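Local coordinates for endo-beta-1,2-glucanase (Talaromyces funiculosus, PDB 6IMV), which probably hydrolyses internal beta-1,2-glucosidic linkages of beta-1,2-glucan as a fungal endo-acting glycoside hydrolase, at residues 292-304 / 363-376. Sequence-based numbering, arbitrary orientation.
With NAG (2-acetamido-2-deoxy-beta-D-glucopyranose), chain H; GLC (alpha-D-glucopyranose), chain D.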
loop_
_atom_site.group_PDB
_atom_site.type_symbol
_atom_site.label_atom_id
_atom_site.label_comp_id
_atom_site.label_asym_id
_atom_site.label_seq_id
_atom_site.Cartn_x
_atom_site.Cartn_y
_atom_site.Cartn_z
ATOM N N PRO A 292 -17.743 -23.584 0.393
ATOM C CA PRO A 292 -17.734 -22.177 0.787
ATOM C C PRO A 292 -16.515 -21.768 1.627
ATOM O O PRO A 292 -16.026 -22.561 2.414
ATOM C CB PRO A 292 -19.028 -22.039 1.601
ATOM C CG PRO A 292 -19.250 -23.422 2.172
ATOM C CD PRO A 292 -18.779 -24.362 1.088
ATOM N N ILE A 293 -16.048 -20.531 1.421
ATOM C CA ILE A 293 -15.019 -19.906 2.244
ATOM C C ILE A 293 -15.573 -18.581 2.785
ATOM O O ILE A 293 -15.873 -17.672 2.013
ATOM C CB ILE A 293 -13.710 -19.673 1.463
ATOM C CG1 ILE A 293 -13.157 -20.945 0.824
ATOM C CG2 ILE A 293 -12.671 -19.028 2.374
ATOM C CD1 ILE A 293 -12.210 -20.689 -0.327
ATOM N N THR A 294 -15.669 -18.468 4.111
ATOM C CA THR A 294 -16.140 -17.252 4.762
ATOM C C THR A 294 -15.035 -16.195 4.732
ATOM O O THR A 294 -13.899 -16.445 5.181
ATOM C CB THR A 294 -16.571 -17.502 6.212
ATOM O OG1 THR A 294 -17.551 -18.537 6.207
ATOM C CG2 THR A 294 -17.125 -16.257 6.872
ATOM N N VAL A 295 -15.386 -15.014 4.212
ATOM C CA VAL A 295 -14.472 -13.898 4.122
ATOM C C VAL A 295 -15.168 -12.630 4.614
ATOM O O VAL A 295 -16.398 -12.549 4.681
ATOM C CB VAL A 295 -13.962 -13.708 2.680
ATOM C CG1 VAL A 295 -13.210 -14.930 2.199
ATOM C CG2 VAL A 295 -15.088 -13.351 1.716
ATOM N N GLN A 296 -14.343 -11.628 4.915
ATOM C CA GLN A 296 -14.782 -10.248 5.018
ATOM C C GLN A 296 -15.169 -9.744 3.624
ATOM O O GLN A 296 -14.344 -9.750 2.698
ATOM C CB GLN A 296 -13.655 -9.378 5.568
ATOM C CG GLN A 296 -14.032 -7.905 5.653
ATOM C CD GLN A 296 -12.875 -7.093 6.168
ATOM O OE1 GLN A 296 -12.767 -6.847 7.365
ATOM N NE2 GLN A 296 -11.998 -6.696 5.264
ATOM N N LYS A 297 -16.414 -9.284 3.489
ATOM C CA LYS A 297 -16.891 -8.722 2.243
ATOM C C LYS A 297 -16.033 -7.502 1.882
ATOM O O LYS A 297 -15.756 -6.664 2.728
ATOM C CB LYS A 297 -18.367 -8.353 2.365
ATOM C CG LYS A 297 -19.051 -8.025 1.048
ATOM C CD LYS A 297 -20.513 -7.699 1.239
ATOM C CE LYS A 297 -21.208 -7.430 -0.074
ATOM N NZ LYS A 297 -22.646 -7.159 0.141
ATOM N N GLY A 298 -15.578 -7.456 0.626
ATOM C CA GLY A 298 -14.709 -6.403 0.131
ATOM C C GLY A 298 -15.492 -5.255 -0.489
ATOM O O GLY A 298 -16.713 -5.302 -0.623
ATOM N N TYR A 299 -14.775 -4.194 -0.867
ATOM C CA TYR A 299 -15.375 -3.148 -1.664
ATOM C C TYR A 299 -15.477 -3.674 -3.102
ATOM O O TYR A 299 -16.592 -3.874 -3.623
ATOM C CB TYR A 299 -14.620 -1.825 -1.505
ATOM C CG TYR A 299 -15.396 -0.637 -2.012
ATOM C CD1 TYR A 299 -16.564 -0.231 -1.387
ATOM C CD2 TYR A 299 -14.991 0.050 -3.143
ATOM C CE1 TYR A 299 -17.299 0.846 -1.858
ATOM C CE2 TYR A 299 -15.705 1.137 -3.621
ATOM C CZ TYR A 299 -16.866 1.531 -2.981
ATOM O OH TYR A 299 -17.566 2.593 -3.466
ATOM N N TRP A 300 -14.316 -3.943 -3.712
ATOM C CA TRP A 300 -14.208 -4.770 -4.928
ATOM C C TRP A 300 -13.625 -6.148 -4.602
ATOM O O TRP A 300 -13.684 -7.033 -5.438
ATOM C CB TRP A 300 -13.334 -4.087 -5.983
ATOM C CG TRP A 300 -13.836 -2.744 -6.397
ATOM C CD1 TRP A 300 -14.932 -2.478 -7.158
ATOM C CD2 TRP A 300 -13.244 -1.473 -6.072
ATOM N NE1 TRP A 300 -15.082 -1.125 -7.300
ATOM C CE2 TRP A 300 -14.049 -0.484 -6.671
ATOM C CE3 TRP A 300 -12.119 -1.077 -5.335
ATOM C CZ2 TRP A 300 -13.764 0.874 -6.563
ATOM C CZ3 TRP A 300 -11.837 0.265 -5.223
ATOM C CH2 TRP A 300 -12.656 1.224 -5.821
ATOM N N PHE A 301 -13.042 -6.290 -3.407
ATOM C CA PHE A 301 -12.116 -7.381 -3.038
ATOM C C PHE A 301 -10.839 -7.293 -3.889
ATOM O O PHE A 301 -10.217 -8.311 -4.200
ATOM C CB PHE A 301 -12.780 -8.759 -3.132
ATOM C CG PHE A 301 -12.326 -9.724 -2.064
ATOM C CD1 PHE A 301 -12.952 -9.745 -0.825
ATOM C CD2 PHE A 301 -11.251 -10.580 -2.279
ATOM C CE1 PHE A 301 -12.529 -10.613 0.172
ATOM C CE2 PHE A 301 -10.834 -11.452 -1.285
ATOM C CZ PHE A 301 -11.474 -11.465 -0.062
ATOM N N SER A 302 -10.465 -6.060 -4.262
ATOM C CA SER A 302 -9.123 -5.727 -4.690
ATOM C C SER A 302 -8.161 -5.970 -3.522
ATOM O O SER A 302 -8.492 -5.619 -2.370
ATOM C CB SER A 302 -9.049 -4.291 -5.149
ATOM O OG SER A 302 -7.702 -3.851 -5.249
ATOM N N SER A 303 -6.978 -6.519 -3.828
ATOM C CA SER A 303 -5.961 -6.805 -2.821
ATOM C C SER A 303 -5.622 -5.546 -2.008
ATOM O O SER A 303 -5.335 -5.645 -0.817
ATOM C CB SER A 303 -4.718 -7.399 -3.448
ATOM O OG SER A 303 -5.013 -8.634 -4.074
ATOM N N HIS A 304 -5.647 -4.368 -2.649
ATOM C CA HIS A 304 -5.198 -3.118 -2.002
ATOM C C HIS A 304 -6.031 -2.818 -0.751
ATOM O O HIS A 304 -5.535 -2.164 0.157
ATOM C CB HIS A 304 -5.200 -1.928 -2.980
ATOM C CG HIS A 304 -6.516 -1.239 -3.092
ATOM N ND1 HIS A 304 -7.551 -1.734 -3.867
ATOM C CD2 HIS A 304 -6.982 -0.106 -2.528
ATOM C CE1 HIS A 304 -8.599 -0.938 -3.766
ATOM N NE2 HIS A 304 -8.274 0.066 -2.957
ATOM N N SER A 363 -10.069 0.850 -11.244
ATOM C CA SER A 363 -10.343 0.762 -9.808
ATOM C C SER A 363 -10.984 -0.579 -9.459
ATOM O O SER A 363 -10.652 -1.190 -8.435
ATOM C CB SER A 363 -11.261 1.872 -9.354
ATOM O OG SER A 363 -10.604 3.125 -9.425
ATOM N N ASN A 364 -11.947 -0.978 -10.295
ATOM C CA ASN A 364 -12.941 -1.984 -9.962
ATOM C C ASN A 364 -12.470 -3.366 -10.439
ATOM O O ASN A 364 -13.160 -4.034 -11.204
ATOM C CB ASN A 364 -14.310 -1.596 -10.528
ATOM C CG ASN A 364 -14.313 -1.411 -12.033
ATOM O OD1 ASN A 364 -13.301 -1.063 -12.624
ATOM N ND2 ASN A 364 -15.452 -1.645 -12.663
ATOM N N ALA A 365 -11.308 -3.805 -9.936
ATOM C CA ALA A 365 -10.753 -5.118 -10.249
ATOM C C ALA A 365 -10.561 -5.915 -8.957
ATOM O O ALA A 365 -9.726 -5.573 -8.110
ATOM C CB ALA A 365 -9.460 -4.979 -11.005
ATOM N N GLY A 366 -11.342 -6.988 -8.824
ATOM C CA GLY A 366 -11.305 -7.845 -7.654
ATOM C C GLY A 366 -12.086 -9.131 -7.873
ATOM O O GLY A 366 -11.883 -9.819 -8.867
ATOM N N ILE A 367 -12.975 -9.436 -6.923
ATOM C CA ILE A 367 -13.751 -10.677 -6.900
ATOM C C ILE A 367 -15.199 -10.301 -6.612
ATOM O O ILE A 367 -15.579 -10.110 -5.456
ATOM C CB ILE A 367 -13.187 -11.681 -5.876
ATOM C CG1 ILE A 367 -11.686 -11.905 -6.091
ATOM C CG2 ILE A 367 -13.980 -12.985 -5.913
ATOM C CD1 ILE A 367 -11.108 -13.021 -5.265
ATOM N N PRO A 368 -16.021 -10.133 -7.667
ATOM C CA PRO A 368 -17.347 -9.536 -7.535
ATOM C C PRO A 368 -18.318 -10.246 -6.581
ATOM O O PRO A 368 -19.101 -9.576 -5.938
ATOM C CB PRO A 368 -17.960 -9.552 -8.951
ATOM C CG PRO A 368 -16.895 -10.097 -9.889
ATOM C CD PRO A 368 -15.672 -10.439 -9.059
ATOM N N SER A 369 -18.254 -11.573 -6.492
ATOM C CA SER A 369 -19.238 -12.359 -5.712
ATOM C C SER A 369 -19.076 -12.138 -4.201
ATOM O O SER A 369 -19.941 -12.541 -3.433
ATOM C CB SER A 369 -19.161 -13.829 -6.059
ATOM O OG SER A 369 -17.877 -14.362 -5.757
ATOM N N ILE A 370 -17.957 -11.540 -3.772
ATOM C CA ILE A 370 -17.695 -11.288 -2.354
ATOM C C ILE A 370 -17.364 -9.803 -2.155
ATOM O O ILE A 370 -16.569 -9.449 -1.280
ATOM C CB ILE A 370 -16.567 -12.211 -1.848
ATOM C CG1 ILE A 370 -15.338 -12.164 -2.758
ATOM C CG2 ILE A 370 -17.088 -13.634 -1.686
ATOM C CD1 ILE A 370 -14.152 -12.951 -2.252
ATOM N N ALA A 371 -17.986 -8.952 -2.980
ATOM C CA ALA A 371 -17.693 -7.513 -3.072
ATOM C C ALA A 371 -19.000 -6.717 -2.993
ATOM O O ALA A 371 -20.028 -7.151 -3.497
ATOM C CB ALA A 371 -16.960 -7.211 -4.358
ATOM N N ASN A 372 -18.924 -5.546 -2.359
ATOM C CA ASN A 372 -19.982 -4.553 -2.342
ATOM C C ASN A 372 -20.291 -4.085 -3.773
ATOM O O ASN A 372 -21.457 -3.940 -4.160
ATOM C CB ASN A 372 -19.576 -3.360 -1.481
ATOM C CG ASN A 372 -20.694 -2.357 -1.319
ATOM O OD1 ASN A 372 -20.726 -1.341 -2.009
ATOM N ND2 ASN A 372 -21.612 -2.647 -0.416
ATOM N N GLN A 373 -19.225 -3.860 -4.549
ATOM C CA GLN A 373 -19.307 -3.346 -5.908
ATOM C C GLN A 373 -19.104 -4.491 -6.901
ATOM O O GLN A 373 -17.983 -4.946 -7.101
ATOM C CB GLN A 373 -18.234 -2.274 -6.100
ATOM C CG GLN A 373 -18.380 -1.102 -5.146
ATOM C CD GLN A 373 -19.546 -0.227 -5.537
ATOM O OE1 GLN A 373 -19.602 0.304 -6.643
ATOM N NE2 GLN A 373 -20.479 -0.056 -4.625
ATOM N N THR A 374 -20.192 -4.922 -7.546
ATOM C CA THR A 374 -20.168 -6.114 -8.395
ATOM C C THR A 374 -19.895 -5.776 -9.863
ATOM O O THR A 374 -19.635 -6.683 -10.651
ATOM C CB THR A 374 -21.473 -6.906 -8.254
ATOM O OG1 THR A 374 -22.526 -6.039 -8.690
ATOM C CG2 THR A 374 -21.683 -7.382 -6.833
ATOM N N ILE A 375 -19.966 -4.499 -10.248
ATOM C CA ILE A 375 -19.595 -4.101 -11.613
ATOM C C ILE A 375 -18.070 -3.943 -11.663
ATOM O O ILE A 375 -17.534 -2.987 -11.129
ATOM C CB ILE A 375 -20.311 -2.809 -12.058
ATOM C CG1 ILE A 375 -21.836 -2.955 -11.999
ATOM C CG2 ILE A 375 -19.835 -2.398 -13.447
ATOM C CD1 ILE A 375 -22.595 -1.645 -12.126
ATOM N N GLN A 376 -17.399 -4.885 -12.327
ATOM C CA GLN A 376 -15.946 -5.019 -12.245
ATOM C C GLN A 376 -15.360 -5.266 -13.640
ATOM O O GLN A 376 -15.988 -5.895 -14.485
ATOM C CB GLN A 376 -15.561 -6.146 -11.285
ATOM C CG GLN A 376 -15.958 -5.854 -9.847
ATOM C CD GLN A 376 -15.131 -6.593 -8.814
ATOM O OE1 GLN A 376 -14.159 -7.275 -9.133
ATOM N NE2 GLN A 376 -15.544 -6.486 -7.557
HETATM C C1 NAG H . -22.720 -1.773 -0.135
HETATM C C2 NAG H . -24.025 -2.554 -0.009
HETATM C C3 NAG H . -25.108 -1.586 0.447
HETATM C C4 NAG H . -24.704 -1.014 1.803
HETATM C C5 NAG H . -23.436 -0.177 1.587
HETATM C C6 NAG H . -22.921 0.486 2.861
HETATM C C7 NAG H . -24.287 -4.455 -1.552
HETATM C C8 NAG H . -24.687 -4.871 -2.926
HETATM N N2 NAG H . -24.412 -3.162 -1.269
HETATM O O3 NAG H . -26.333 -2.291 0.557
HETATM O O4 NAG H . -25.793 -0.292 2.393
HETATM O O5 NAG H . -22.424 -1.060 1.084
HETATM O O6 NAG H . -22.881 -0.472 3.930
HETATM O O7 NAG H . -23.854 -5.263 -0.759
HETATM C C1 GLC D . -12.156 4.636 -2.249
HETATM C C2 GLC D . -10.678 4.594 -1.927
HETATM C C3 GLC D . -10.155 3.170 -1.982
HETATM C C4 GLC D . -10.929 2.308 -1.000
HETATM C C5 GLC D . -12.418 2.388 -1.337
HETATM C C6 GLC D . -13.264 1.660 -0.295
HETATM O O1 GLC D . -12.273 4.259 -3.637
HETATM O O2 GLC D . -9.994 5.375 -2.918
HETATM O O3 GLC D . -8.766 3.108 -1.661
HETATM O O4 GLC D . -10.430 0.964 -1.037
HETATM O O5 GLC D . -12.854 3.752 -1.383
HETATM O O6 GLC D . -13.106 2.257 0.996
HETATM O O HOH W 1 -16.981 0.649 -8.235
#
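The Trp300 indole is sandwiched between residues 363-364 and its own neighbour Tyr299: the Ser363 carbonyl oxygen and the Asn364 CA sit over one face, the latter 3.5 Å from the centroid of the five-membered ring, while Tyr299 CD2 lies over the opposite face. His304 CE1 and a water occupy its edge. The motif is a single beta bridge, Gly298 with Ala371, continuing from the end of hairpin 282-287/290-296 into a loop-to-loop contact beside the sugar. The Tyr299 ring is itself covered on both sides, by Gln373 CG on one and by C6 of the bound alpha-glucose on the other, with the Gln373 amide turned only 17° from the ring plane. Ile370 CD1 stands 3.5 Å above the centre of the Phe301 ring, brought there by a chi1 of 50° that sets CG1 between backbone N and carbonyl carbon; Gln296 O and Gly298 N border that ring's edge.

In the bridge, Gly298 N donates to Ile370 O (2.9 Å), and Asn372 N returns a bond to Gly298 O (2.8 Å). Gln373 N then reaches Tyr299 O. Asn372 ND2 carries a covalently linked NAG, placing an N-glycan at this end of the contact. At the other, His304 NE2 donates to the glucose O4 (3.0 Å); Glu250 and Asp247 also bind this sugar, consistent with a glucose unit of sophorose held in the substrate cleft.

A leucine in place of Trp300 would probably leave Asn364 CA without its aromatic face, the edge of Tyr299 without the indole it meets, and the water on Gln373 OE1 without NE1. Trp300 O accepts from Ile367 N and, on a lone pair, from Gln376 NE2 (2.9 Å), whose other N-H runs almost straight (173°) to Gln373 O.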